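Local atomic coordinates of endo-b-1,4-glucanase (Nasutitermes takasagoensis, PDB entry 1KS8), a protein that probably hydrolyses internal (1->4)-beta-D-glucosidic linkages in cellulose, lichenin and cereal beta-D-glucans, as a family 9 glycoside hydrolase. Residues Y337-G340 against F346-G349; H385-A390 against N411-D416; S237-F242 against S258-L263; A218-Y223 against A265-K270; F61-A66 against A152-A157. One frame throughout, in Å; residues are numbered along the deposited sequence.

Interaction 1 (Y337-G340 against F346-G349); sequences YALG and FVCG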
# COMPACT_ATOMS: atom_id res chain seq x y z
N TYR A 337 11.41 15.08 5.20
CA TYR A 337 12.05 15.36 3.92
C TYR A 337 10.96 15.36 2.86
O TYR A 337 10.90 16.26 2.02
CB TYR A 337 13.12 14.31 3.59
CG TYR A 337 13.82 14.58 2.27
CD1 TYR A 337 13.17 14.36 1.06
CD2 TYR A 337 15.12 15.10 2.24
CE1 TYR A 337 13.79 14.64 -0.15
CE2 TYR A 337 15.75 15.39 1.04
CZ TYR A 337 15.08 15.16 -0.16
OH TYR A 337 15.69 15.45 -1.36
N ALA A 338 10.09 14.36 2.90
CA ALA A 338 9.00 14.27 1.93
C ALA A 338 8.09 15.48 2.00
O ALA A 338 7.54 15.92 0.99
CB ALA A 338 8.19 13.00 2.16
N LEU A 339 7.92 16.03 3.20
CA LEU A 339 7.05 17.18 3.39
C LEU A 339 7.67 18.52 3.02
O LEU A 339 6.97 19.52 2.90
CB LEU A 339 6.54 17.23 4.83
CG LEU A 339 5.80 15.98 5.32
CD1 LEU A 339 5.27 16.23 6.73
CD2 LEU A 339 4.65 15.65 4.37
N GLY A 340 8.99 18.56 2.85
CA GLY A 340 9.62 19.81 2.46
C GLY A 340 10.98 20.19 3.02
O GLY A 340 11.55 21.18 2.58
N PHE A 346 7.18 17.03 -1.62
CA PHE A 346 7.07 15.97 -2.61
C PHE A 346 5.71 15.30 -2.47
O PHE A 346 5.49 14.19 -2.96
CB PHE A 346 8.21 14.97 -2.46
CG PHE A 346 9.52 15.50 -2.97
CD1 PHE A 346 9.74 15.65 -4.33
CD2 PHE A 346 10.52 15.89 -2.08
CE1 PHE A 346 10.94 16.19 -4.81
CE2 PHE A 346 11.71 16.44 -2.55
CZ PHE A 346 11.92 16.58 -3.92
N VAL A 347 4.81 15.98 -1.77
CA VAL A 347 3.45 15.51 -1.56
C VAL A 347 2.54 16.47 -2.33
O VAL A 347 2.46 17.66 -2.02
CB VAL A 347 3.06 15.53 -0.07
CG1 VAL A 347 1.60 15.14 0.09
CG2 VAL A 347 3.96 14.57 0.71
N CYS A 348 1.85 15.95 -3.34
CA CYS A 348 0.97 16.78 -4.15
C CYS A 348 -0.08 17.49 -3.30
O CYS A 348 -0.61 16.91 -2.35
CB CYS A 348 0.27 15.92 -5.21
SG CYS A 348 1.40 15.15 -6.40
N GLY A 349 -0.37 18.74 -3.64
CA GLY A 349 -1.36 19.51 -2.92
C GLY A 349 -0.97 19.94 -1.52
O GLY A 349 -1.81 20.39 -0.75

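Interaction 2 (H385-A390 against N411-D416); sequences HVLSGA and NEVATD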
# COMPACT_ATOMS: atom_id res chain seq x y z
N HIS A 385 -6.55 18.85 -11.88
CA HIS A 385 -6.95 18.65 -10.49
C HIS A 385 -5.73 18.43 -9.62
O HIS A 385 -4.80 17.72 -10.01
CB HIS A 385 -7.84 17.41 -10.35
CG HIS A 385 -9.05 17.41 -11.23
ND1 HIS A 385 -10.10 18.27 -11.04
CD2 HIS A 385 -9.38 16.62 -12.28
CE1 HIS A 385 -11.04 18.02 -11.95
NE2 HIS A 385 -10.62 17.02 -12.71
N VAL A 386 -5.72 19.03 -8.44
CA VAL A 386 -4.63 18.84 -7.51
C VAL A 386 -4.86 17.47 -6.87
O VAL A 386 -5.93 17.21 -6.33
CB VAL A 386 -4.61 19.94 -6.42
CG1 VAL A 386 -3.61 19.60 -5.33
CG2 VAL A 386 -4.26 21.28 -7.06
N LEU A 387 -3.85 16.61 -6.93
CA LEU A 387 -3.96 15.26 -6.37
C LEU A 387 -3.51 15.27 -4.92
O LEU A 387 -2.50 14.68 -4.55
CB LEU A 387 -3.11 14.29 -7.20
CG LEU A 387 -3.27 12.80 -6.89
CD1 LEU A 387 -4.72 12.37 -7.09
CD2 LEU A 387 -2.34 12.02 -7.81
N SER A 388 -4.29 15.96 -4.09
CA SER A 388 -3.97 16.10 -2.68
C SER A 388 -3.55 14.82 -1.99
O SER A 388 -4.24 13.80 -2.06
CB SER A 388 -5.18 16.70 -1.95
OG SER A 388 -5.59 17.91 -2.57
N GLY A 389 -2.40 14.89 -1.32
CA GLY A 389 -1.89 13.76 -0.55
C GLY A 389 -0.98 12.75 -1.21
O GLY A 389 -0.34 11.96 -0.51
N ALA A 390 -0.89 12.75 -2.53
CA ALA A 390 -0.06 11.78 -3.24
C ALA A 390 1.44 11.99 -3.08
O ALA A 390 1.96 13.07 -3.36
CB ALA A 390 -0.42 11.77 -4.72
N ASN A 411 7.89 11.20 -10.98
CA ASN A 411 6.52 11.67 -10.77
C ASN A 411 5.46 10.59 -10.70
O ASN A 411 4.26 10.88 -10.79
CB ASN A 411 6.15 12.71 -11.83
CG ASN A 411 6.48 14.12 -11.37
OD1 ASN A 411 7.42 14.32 -10.60
ND2 ASN A 411 5.72 15.10 -11.86
N GLU A 412 5.88 9.35 -10.51
CA GLU A 412 4.93 8.26 -10.36
C GLU A 412 4.27 8.42 -9.00
O GLU A 412 4.89 8.93 -8.05
CB GLU A 412 5.65 6.91 -10.41
CG GLU A 412 4.81 5.69 -10.04
CD GLU A 412 3.72 5.37 -11.05
OE1 GLU A 412 3.08 4.31 -10.92
OE2 GLU A 412 3.51 6.18 -11.98
N VAL A 413 3.01 8.02 -8.91
CA VAL A 413 2.26 8.04 -7.66
C VAL A 413 1.59 6.67 -7.67
O VAL A 413 1.29 6.14 -8.74
CB VAL A 413 1.20 9.17 -7.60
CG1 VAL A 413 1.89 10.53 -7.59
CG2 VAL A 413 0.25 9.08 -8.80
N ALA A 414 1.36 6.09 -6.50
CA ALA A 414 0.75 4.77 -6.45
C ALA A 414 0.18 4.46 -5.08
O ALA A 414 0.62 5.01 -4.07
CB ALA A 414 1.77 3.71 -6.83
N THR A 415 -0.80 3.56 -5.04
CA THR A 415 -1.40 3.19 -3.77
C THR A 415 -0.34 2.64 -2.81
O THR A 415 -0.37 2.97 -1.62
CB THR A 415 -2.51 2.14 -3.96
OG1 THR A 415 -2.02 1.04 -4.74
CG2 THR A 415 -3.71 2.76 -4.66
N ASP A 416 0.59 1.83 -3.30
CA ASP A 416 1.59 1.31 -2.38
C ASP A 416 2.60 2.35 -1.92
O ASP A 416 3.26 2.18 -0.90
CB ASP A 416 2.30 0.04 -2.92
CG ASP A 416 3.11 0.29 -4.19
OD1 ASP A 416 3.35 1.44 -4.58
OD2 ASP A 416 3.54 -0.73 -4.79

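Interaction 3 (S237-F242 against S258-L263); sequences SLYDEF and SGVQVL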
# COMPACT_ATOMS: atom_id res chain seq x y z
N SER A 237 7.55 -21.75 12.32
CA SER A 237 8.14 -22.92 11.68
C SER A 237 8.61 -22.56 10.28
O SER A 237 9.72 -22.90 9.88
CB SER A 237 7.12 -24.06 11.61
OG SER A 237 6.81 -24.56 12.90
N LEU A 238 7.76 -21.86 9.53
CA LEU A 238 8.11 -21.46 8.17
C LEU A 238 9.22 -20.42 8.19
O LEU A 238 10.08 -20.40 7.31
CB LEU A 238 6.88 -20.92 7.44
CG LEU A 238 5.85 -21.94 6.92
CD1 LEU A 238 6.52 -22.88 5.94
CD2 LEU A 238 5.26 -22.74 8.07
N TYR A 239 9.20 -19.54 9.19
CA TYR A 239 10.23 -18.51 9.31
C TYR A 239 11.60 -19.17 9.40
O TYR A 239 12.55 -18.74 8.75
CB TYR A 239 9.97 -17.65 10.55
CG TYR A 239 10.96 -16.51 10.75
CD1 TYR A 239 12.24 -16.75 11.26
CD2 TYR A 239 10.62 -15.20 10.41
CE1 TYR A 239 13.15 -15.71 11.43
CE2 TYR A 239 11.53 -14.15 10.58
CZ TYR A 239 12.79 -14.41 11.09
OH TYR A 239 13.69 -13.38 11.24
N ASP A 240 11.69 -20.23 10.21
CA ASP A 240 12.94 -20.95 10.38
C ASP A 240 13.27 -21.79 9.15
O ASP A 240 14.40 -21.80 8.68
CB ASP A 240 12.88 -21.87 11.61
CG ASP A 240 12.73 -21.10 12.91
OD1 ASP A 240 13.20 -19.94 12.97
OD2 ASP A 240 12.16 -21.66 13.87
N GLU A 241 12.26 -22.48 8.62
CA GLU A 241 12.45 -23.33 7.44
C GLU A 241 13.00 -22.52 6.27
O GLU A 241 13.95 -22.94 5.60
CB GLU A 241 11.11 -23.96 7.03
CG GLU A 241 11.24 -24.99 5.92
CD GLU A 241 9.90 -25.39 5.32
OE1 GLU A 241 8.93 -25.57 6.08
OE2 GLU A 241 9.83 -25.54 4.08
N PHE A 242 12.39 -21.37 6.03
CA PHE A 242 12.78 -20.49 4.93
C PHE A 242 14.01 -19.63 5.27
O PHE A 242 14.57 -18.98 4.39
CB PHE A 242 11.60 -19.59 4.55
CG PHE A 242 10.37 -20.35 4.12
CD1 PHE A 242 9.12 -19.76 4.21
CD2 PHE A 242 10.47 -21.64 3.60
CE1 PHE A 242 7.97 -20.43 3.79
CE2 PHE A 242 9.33 -22.32 3.18
CZ PHE A 242 8.08 -21.72 3.27
N SER A 258 11.33 -7.38 7.09
CA SER A 258 11.37 -6.53 8.28
C SER A 258 9.99 -6.39 8.91
O SER A 258 9.86 -6.26 10.13
CB SER A 258 11.93 -5.15 7.95
OG SER A 258 13.31 -5.23 7.63
N GLY A 259 8.95 -6.40 8.08
CA GLY A 259 7.60 -6.30 8.59
C GLY A 259 7.29 -7.56 9.38
O GLY A 259 6.77 -7.49 10.49
N VAL A 260 7.64 -8.70 8.81
CA VAL A 260 7.42 -9.99 9.45
C VAL A 260 8.15 -10.05 10.79
O VAL A 260 7.60 -10.46 11.81
CB VAL A 260 7.92 -11.16 8.57
CG1 VAL A 260 7.95 -12.45 9.37
CG2 VAL A 260 7.02 -11.31 7.35
N GLN A 261 9.41 -9.62 10.77
CA GLN A 261 10.23 -9.63 11.97
C GLN A 261 9.75 -8.71 13.09
O GLN A 261 9.70 -9.12 14.25
CB GLN A 261 11.67 -9.29 11.58
CG GLN A 261 12.33 -10.41 10.79
CD GLN A 261 13.56 -9.97 10.02
OE1 GLN A 261 14.31 -10.80 9.50
NE2 GLN A 261 13.77 -8.66 9.94
N VAL A 262 9.37 -7.48 12.76
CA VAL A 262 8.90 -6.58 13.81
C VAL A 262 7.53 -7.03 14.31
O VAL A 262 7.19 -6.82 15.47
CB VAL A 262 8.87 -5.10 13.31
CG1 VAL A 262 7.68 -4.86 12.41
CG2 VAL A 262 8.86 -4.16 14.50
N LEU A 263 6.76 -7.67 13.43
CA LEU A 263 5.43 -8.16 13.81
C LEU A 263 5.60 -9.35 14.76
O LEU A 263 4.98 -9.38 15.83
CB LEU A 263 4.66 -8.62 12.56
CG LEU A 263 3.14 -8.46 12.51
CD1 LEU A 263 2.58 -9.47 11.51
CD2 LEU A 263 2.51 -8.69 13.87

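Interaction 4 (A218-Y223 against A265-K270); sequences AAAWLY and AKLTNK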
# COMPACT_ATOMS: atom_id res chain seq x y z
N ALA A 218 1.28 -13.81 6.44
CA ALA A 218 -0.14 -14.15 6.56
C ALA A 218 -0.42 -14.94 7.84
O ALA A 218 -1.39 -14.67 8.56
CB ALA A 218 -0.60 -14.95 5.35
N ALA A 219 0.43 -15.92 8.13
CA ALA A 219 0.26 -16.73 9.33
C ALA A 219 0.35 -15.88 10.58
O ALA A 219 -0.43 -16.04 11.52
CB ALA A 219 1.31 -17.84 9.37
N ALA A 220 1.31 -14.95 10.60
CA ALA A 220 1.48 -14.08 11.75
C ALA A 220 0.25 -13.21 11.96
O ALA A 220 -0.23 -13.06 13.09
CB ALA A 220 2.72 -13.20 11.57
N TRP A 221 -0.28 -12.63 10.88
CA TRP A 221 -1.47 -11.80 11.00
C TRP A 221 -2.68 -12.60 11.44
O TRP A 221 -3.50 -12.11 12.23
CB TRP A 221 -1.75 -11.08 9.67
CG TRP A 221 -0.99 -9.80 9.55
CD1 TRP A 221 0.10 -9.56 8.76
CD2 TRP A 221 -1.23 -8.60 10.28
NE1 TRP A 221 0.55 -8.27 8.96
CE2 TRP A 221 -0.24 -7.66 9.89
CE3 TRP A 221 -2.18 -8.22 11.24
CZ2 TRP A 221 -0.18 -6.37 10.43
CZ3 TRP A 221 -2.12 -6.93 11.77
CH2 TRP A 221 -1.13 -6.03 11.36
N LEU A 222 -2.81 -13.83 10.95
CA LEU A 222 -3.93 -14.67 11.35
C LEU A 222 -3.83 -15.00 12.83
O LEU A 222 -4.84 -15.07 13.52
CB LEU A 222 -3.96 -15.95 10.51
CG LEU A 222 -4.73 -15.76 9.19
CD1 LEU A 222 -4.48 -16.94 8.28
CD2 LEU A 222 -6.21 -15.60 9.50
N TYR A 223 -2.62 -15.20 13.33
CA TYR A 223 -2.45 -15.49 14.75
C TYR A 223 -2.91 -14.28 15.55
O TYR A 223 -3.64 -14.40 16.53
CB TYR A 223 -0.99 -15.79 15.08
CG TYR A 223 -0.74 -15.89 16.57
CD1 TYR A 223 -1.39 -16.84 17.35
CD2 TYR A 223 0.14 -15.01 17.21
CE1 TYR A 223 -1.18 -16.92 18.72
CE2 TYR A 223 0.35 -15.08 18.59
CZ TYR A 223 -0.31 -16.04 19.33
OH TYR A 223 -0.11 -16.11 20.69
N ALA A 265 8.13 -10.06 16.53
CA ALA A 265 8.78 -9.61 17.75
C ALA A 265 7.70 -9.17 18.74
O ALA A 265 7.78 -9.47 19.93
CB ALA A 265 9.73 -8.45 17.46
N LYS A 266 6.68 -8.48 18.24
CA LYS A 266 5.60 -8.01 19.09
C LYS A 266 4.69 -9.15 19.56
O LYS A 266 4.27 -9.18 20.72
CB LYS A 266 4.75 -6.98 18.34
CG LYS A 266 3.62 -6.39 19.17
CD LYS A 266 2.85 -5.33 18.39
CE LYS A 266 1.84 -4.61 19.27
NZ LYS A 266 0.84 -5.54 19.86
N LEU A 267 4.40 -10.08 18.66
CA LEU A 267 3.53 -11.21 18.97
C LEU A 267 4.13 -12.28 19.88
O LEU A 267 3.41 -12.95 20.62
CB LEU A 267 3.06 -11.87 17.67
CG LEU A 267 2.23 -11.01 16.71
CD1 LEU A 267 1.94 -11.81 15.45
CD2 LEU A 267 0.94 -10.59 17.38
N THR A 268 5.45 -12.45 19.82
CA THR A 268 6.13 -13.46 20.62
C THR A 268 7.02 -12.90 21.72
O THR A 268 7.34 -13.61 22.68
CB THR A 268 7.00 -14.37 19.74
OG1 THR A 268 8.09 -13.60 19.21
CG2 THR A 268 6.18 -14.94 18.58
N ASN A 269 7.43 -11.65 21.57
CA ASN A 269 8.30 -10.98 22.54
C ASN A 269 9.69 -11.63 22.54
O ASN A 269 10.50 -11.37 23.43
CB ASN A 269 7.71 -11.07 23.95
CG ASN A 269 8.31 -10.04 24.91
OD1 ASN A 269 8.31 -10.23 26.12
ND2 ASN A 269 8.80 -8.94 24.36
N LYS A 270 9.96 -12.46 21.54
CA LYS A 270 11.26 -13.13 21.45
C LYS A 270 12.38 -12.18 21.04
O LYS A 270 12.23 -11.40 20.10
CB LYS A 270 11.19 -14.30 20.46
CG LYS A 270 10.34 -15.47 20.95
CD LYS A 270 10.40 -16.63 19.98
CE LYS A 270 9.57 -17.80 20.46
NZ LYS A 270 9.69 -18.96 19.54

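Interaction 5 (F61-A66 against A152-A157); sequences FGFPMA and AGETAA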
# COMPACT_ATOMS: atom_id res chain seq x y z
N PHE A 61 -4.38 -4.05 -9.67
CA PHE A 61 -3.33 -5.04 -9.43
C PHE A 61 -3.48 -5.53 -7.99
O PHE A 61 -3.16 -4.81 -7.04
CB PHE A 61 -1.94 -4.41 -9.64
CG PHE A 61 -1.53 -4.28 -11.09
CD1 PHE A 61 -1.30 -5.41 -11.87
CD2 PHE A 61 -1.34 -3.02 -11.66
CE1 PHE A 61 -0.88 -5.30 -13.19
CE2 PHE A 61 -0.91 -2.90 -13.00
CZ PHE A 61 -0.69 -4.04 -13.76
N GLY A 62 -3.94 -6.77 -7.85
CA GLY A 62 -4.19 -7.32 -6.53
C GLY A 62 -3.07 -7.44 -5.51
O GLY A 62 -3.32 -7.32 -4.32
N PHE A 63 -1.85 -7.68 -5.97
CA PHE A 63 -0.74 -7.85 -5.04
C PHE A 63 -0.45 -6.52 -4.32
O PHE A 63 -0.52 -6.45 -3.10
CB PHE A 63 0.48 -8.39 -5.79
CG PHE A 63 1.56 -8.94 -4.90
CD1 PHE A 63 1.26 -9.46 -3.64
CD2 PHE A 63 2.88 -8.97 -5.34
CE1 PHE A 63 2.27 -10.01 -2.84
CE2 PHE A 63 3.89 -9.52 -4.54
CZ PHE A 63 3.58 -10.04 -3.29
N PRO A 64 -0.12 -5.45 -5.07
CA PRO A 64 0.14 -4.21 -4.34
C PRO A 64 -1.11 -3.67 -3.64
O PRO A 64 -1.00 -2.96 -2.65
CB PRO A 64 0.67 -3.27 -5.43
CG PRO A 64 0.05 -3.80 -6.69
CD PRO A 64 0.18 -5.29 -6.50
N MET A 65 -2.30 -4.00 -4.14
CA MET A 65 -3.52 -3.50 -3.49
C MET A 65 -3.68 -4.15 -2.12
O MET A 65 -4.06 -3.49 -1.16
CB MET A 65 -4.77 -3.79 -4.33
CG MET A 65 -5.92 -2.84 -3.98
SD MET A 65 -7.55 -3.36 -4.55
CE MET A 65 -7.25 -3.57 -6.31
N ALA A 66 -3.39 -5.45 -2.04
CA ALA A 66 -3.50 -6.17 -0.77
C ALA A 66 -2.45 -5.65 0.20
O ALA A 66 -2.74 -5.43 1.38
CB ALA A 66 -3.32 -7.67 -1.01
N ALA A 152 -2.37 -14.58 -2.61
CA ALA A 152 -3.36 -15.08 -1.66
C ALA A 152 -2.93 -14.80 -0.23
O ALA A 152 -3.75 -14.45 0.63
CB ALA A 152 -3.56 -16.59 -1.87
N GLY A 153 -1.63 -14.94 0.03
CA GLY A 153 -1.10 -14.69 1.35
C GLY A 153 -1.22 -13.23 1.78
O GLY A 153 -1.65 -12.95 2.90
N GLU A 154 -0.84 -12.31 0.91
CA GLU A 154 -0.93 -10.90 1.26
C GLU A 154 -2.38 -10.50 1.47
O GLU A 154 -2.69 -9.70 2.35
CB GLU A 154 -0.30 -10.02 0.18
CG GLU A 154 -0.17 -8.55 0.59
CD GLU A 154 0.69 -8.36 1.83
OE1 GLU A 154 1.82 -8.88 1.84
OE2 GLU A 154 0.24 -7.69 2.79
N THR A 155 -3.27 -11.06 0.65
CA THR A 155 -4.69 -10.74 0.78
C THR A 155 -5.23 -11.30 2.09
O THR A 155 -6.03 -10.65 2.76
CB THR A 155 -5.49 -11.30 -0.42
OG1 THR A 155 -4.94 -10.78 -1.63
CG2 THR A 155 -6.95 -10.88 -0.32
N ALA A 156 -4.78 -12.50 2.47
CA ALA A 156 -5.21 -13.09 3.73
C ALA A 156 -4.75 -12.20 4.89
O ALA A 156 -5.47 -11.99 5.86
CB ALA A 156 -4.64 -14.49 3.88
N ALA A 157 -3.53 -11.67 4.77
CA ALA A 157 -2.98 -10.79 5.80
C ALA A 157 -3.81 -9.52 5.91
O ALA A 157 -4.13 -9.06 7.00
CB ALA A 157 -1.53 -10.44 5.47
O HOH W 1 -5.63 -8.81 -3.81

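Interaction 1 (Y337-G340 against F346-G349)
Phe-346 N donates to Ala-338 O at 2.9 Å, the one hydrogen bond across this contact. It is fairly straight (161° at the hydrogen), and the N-H approaches the oxygen almost head-on. The same oxygen has carbon neighbours: Phe-346 CB is 3.6 Å away, and Val-347 CG2 also comes close. The bond ties the loop to the end of helix 324-341, probably one of the helices of the (alpha/alpha)6 barrel, just after the chain has turned back on itself through five residues. On one flank the rings of Tyr-337 and Phe-346 meet rim to rim, Tyr-337 CE1 standing 3.7 Å from Phe-346 CE2. Their planes are nearly parallel (2°) but the centroids are 6.0 Å apart, so neither ring covers the other. Tyr-337 holds CG anti to its N (chi1 -180°), which carries the ring to this side, and its hydroxyl bonds to Asp-399. Phe-346 also packs edge-to-face with Tyr-401, and its side chain is about 8 Å from that of Asp-403, predicted to belong to the active site. On the other flank Leu-339 and Val-347 lie side by side, CD2 to CG2 at 3.9 Å, and both touch Phe-421 of helix 415-430.

Interaction 2 (H385-A390 against N411-D416)
Beside the predicted active site of this family 9 glycosidase, Val-413, next in the chain after Glu-412, meets Leu-387 and Ala-390 of the loop 385-390. Each methyl of the valine has its own partner. CG1 rests 3.9 Å from Ala-390 CB, while CG2 meets Leu-387 CD2 at 4.0 Å, the two branched side chains reaching toward each other tip to tip. The valine rotamer accounts for this split: with CG1 anti to the carbonyl carbon (chi1 -67°), CG2 falls between the backbone N and C, and the two methyls diverge toward the loop. On the loop side, a type II beta turn from Leu-387 to Ala-390 brings the two partners onto one side. It is closed by Ala-390 N bonding to Leu-387 O at 3.2 Å and passes through Gly-389 with positive phi (90°). Phe-15 of helix 5-18 also touches both Leu-387 and Ala-390, and His-360 touches Leu-387 and Val-413, which makes the valine part of a larger buried cluster. Two residues earlier, Asn-411 is held by polar bonds: ND2 to Asp-403 OD1, the other predicted active-site residue, and OD1 to Tyr-401 OH. The contact between the segments buries just 96 Å² and contains no hydrogen bond. Its chemistry is therefore apolar: no directional bond fixes the fit, and methyl-to-methyl dispersion contacts help hold the valine next to a residue that probably takes part in catalysis.

Interaction 3 (S237-F242 against S258-L263)
Both backbones are helical here, the nearest CA atoms, those of Tyr-239 and Val-260, lying 9.0 Å from each other, and the gap is spanned mainly by the Tyr-239 side chain. Its CG is anti to the backbone N (chi1 -178°), which directs the ring across to helix 257-268, where Val-260 CG1 and Gln-261 CG both lie at the ring edge, in its plane. Tyr-239 CD2 is 4.0 Å from Val-260 CG1, and CE2 is 3.8 Å from Gln-261 CG. The glutamine crosses the tyrosine at about a right angle, its extended chain bringing OE1 to 3.2 Å from Tyr-239 OH, with the amide plane 54° from the ring. Helices 229-241 and 257-268, probably both part of the (alpha/alpha)6 barrel, are thereby joined, while Tyr-273 of helix 271-286 packs edge-to-face with the same tyrosine. Replacing Tyr-239 with an alanine here would probably open a gap beside Val-260 CG1 and leave the Gln-261 amide without its hydroxyl neighbour. Val-260 also touches Val-216 and Trp-217 of helix 212-226, and its side chain is about 5 Å from that of Asp-213, a calcium ligand in a structure of this enzyme, although no calcium is bound here.

Interaction 4 (A218-Y223 against A265-K270)
Leu-267 pushes its CD1 methyl into the angle between Ala-220 and Tyr-223, residues one turn apart on helix 212-226. CD1 stands 3.4 Å from Ala-220 O, a close approach of a methyl to a carbonyl oxygen, and 4.2 Å from Ala-220 CB. The third wall is the phenol: Tyr-223 CD2 is 4.1 Å from Leu-267 CD1, which sits at the ring's edge, near its plane. The tyrosine and leucine side chains run past each other in opposite directions. Both rotamers serve this, since Tyr-223 has CG anti to its backbone N (chi1 171°) and Leu-267 has CG anti to the carbonyl carbon. The nearest CA atoms, those of Ala-220 and Leu-267, are 8.0 Å apart, the alanine letting the leucine tip reach the main chain. The contact joins two helices, probably both of the (alpha/alpha)6 barrel, that are not consecutive in the chain; helix 229-241 intervenes, and its Leu-232 also touches Tyr-223. The second helix ends one residue beyond Leu-267, after Thr-268; Asn-269 then takes positive phi (67°), and Thr-268 OG1 accepts from Lys-270 N at 3.2 Å, an ST turn leading into the N-cap of helix 271-286. Lys-270 NZ makes a salt bridge with Glu-236 of helix 229-241. Between the two segments themselves there is no hydrogen bond or charge pair, and nearly everything converges on one methyl. The joint thus depends on dispersion and on the leucine keeping its rotamer, while the polar bonds at the helix end, the ST turn and the Lys-270 salt bridge, lie outside the contact itself.

Interaction 5 (F61-A66 against A152-A157)
The Phe-63 ring receives Glu-154 CB at its edge, near the ring plane, with CE1 4.0 Å from that carbon; the ring also meets that of Tyr-195. The carboxylate of Glu-154 is turned 50° from the phenylalanine ring, and its side chain crosses the ring at about a right angle. CG is anti to the backbone N (chi1 -172°) and the chain then bends at chi2. Ala-66 CB packs against the outside of that bend, 3.6 Å from Glu-154 CG, and on Thr-155 it lies 3.6 Å from OG1. The small Ala-66 lets the chains close in, its CA 5.0 Å from Thr-155 CA. The axes of the segments 62-66 and 152-157 approach to 8.6 Å at 27°, running nearly the same way, consistent with neighbouring helices of an (alpha/alpha)6 barrel. A water completes the join, donating to Gly-62 O at 2.8 Å and to Thr-155 OG1 at 3.0 Å, while that hydroxyl also bonds to Leu-151 O. The acid's polar end is buried but well supplied: OE2 bonds to Thr-70 OG1 and Trp-217 NE1, and OE1 forms a salt bridge with Lys-256. OE1 also lies close to Glu-214 OE1, a calcium ligand elsewhere but without metal here. Two carboxylates so near, in a structure at pH 2.5, may be relieved by protonation of one of them, and Lys-256 would probably offset part of any remaining repulsion.

In the fold
From the N terminus, interaction 5 closes first, tying helix 62-78 to helix 149-165 across an 85-residue loop. Interaction 4 then spans 218 to 270, and interaction 3 is nested inside it; both use helix 257-268. Next come interaction 1, a short turn-back after helix 324-341, and interaction 2, in series with it; none cross. Two groups emerge. Interactions 3 and 4 lie with their centres 9 Å apart, and Ala-218 CB meets Gly-153 O at 3.3 Å, linking 4 to 5. Interactions 1 and 2 meet where Cys-348 probably hydrogen-bonds Gly-389 and Ala-390. Between the groups, Asp-416 packs on Pro-64, joining the start of helix 415-430 to helix 62-78.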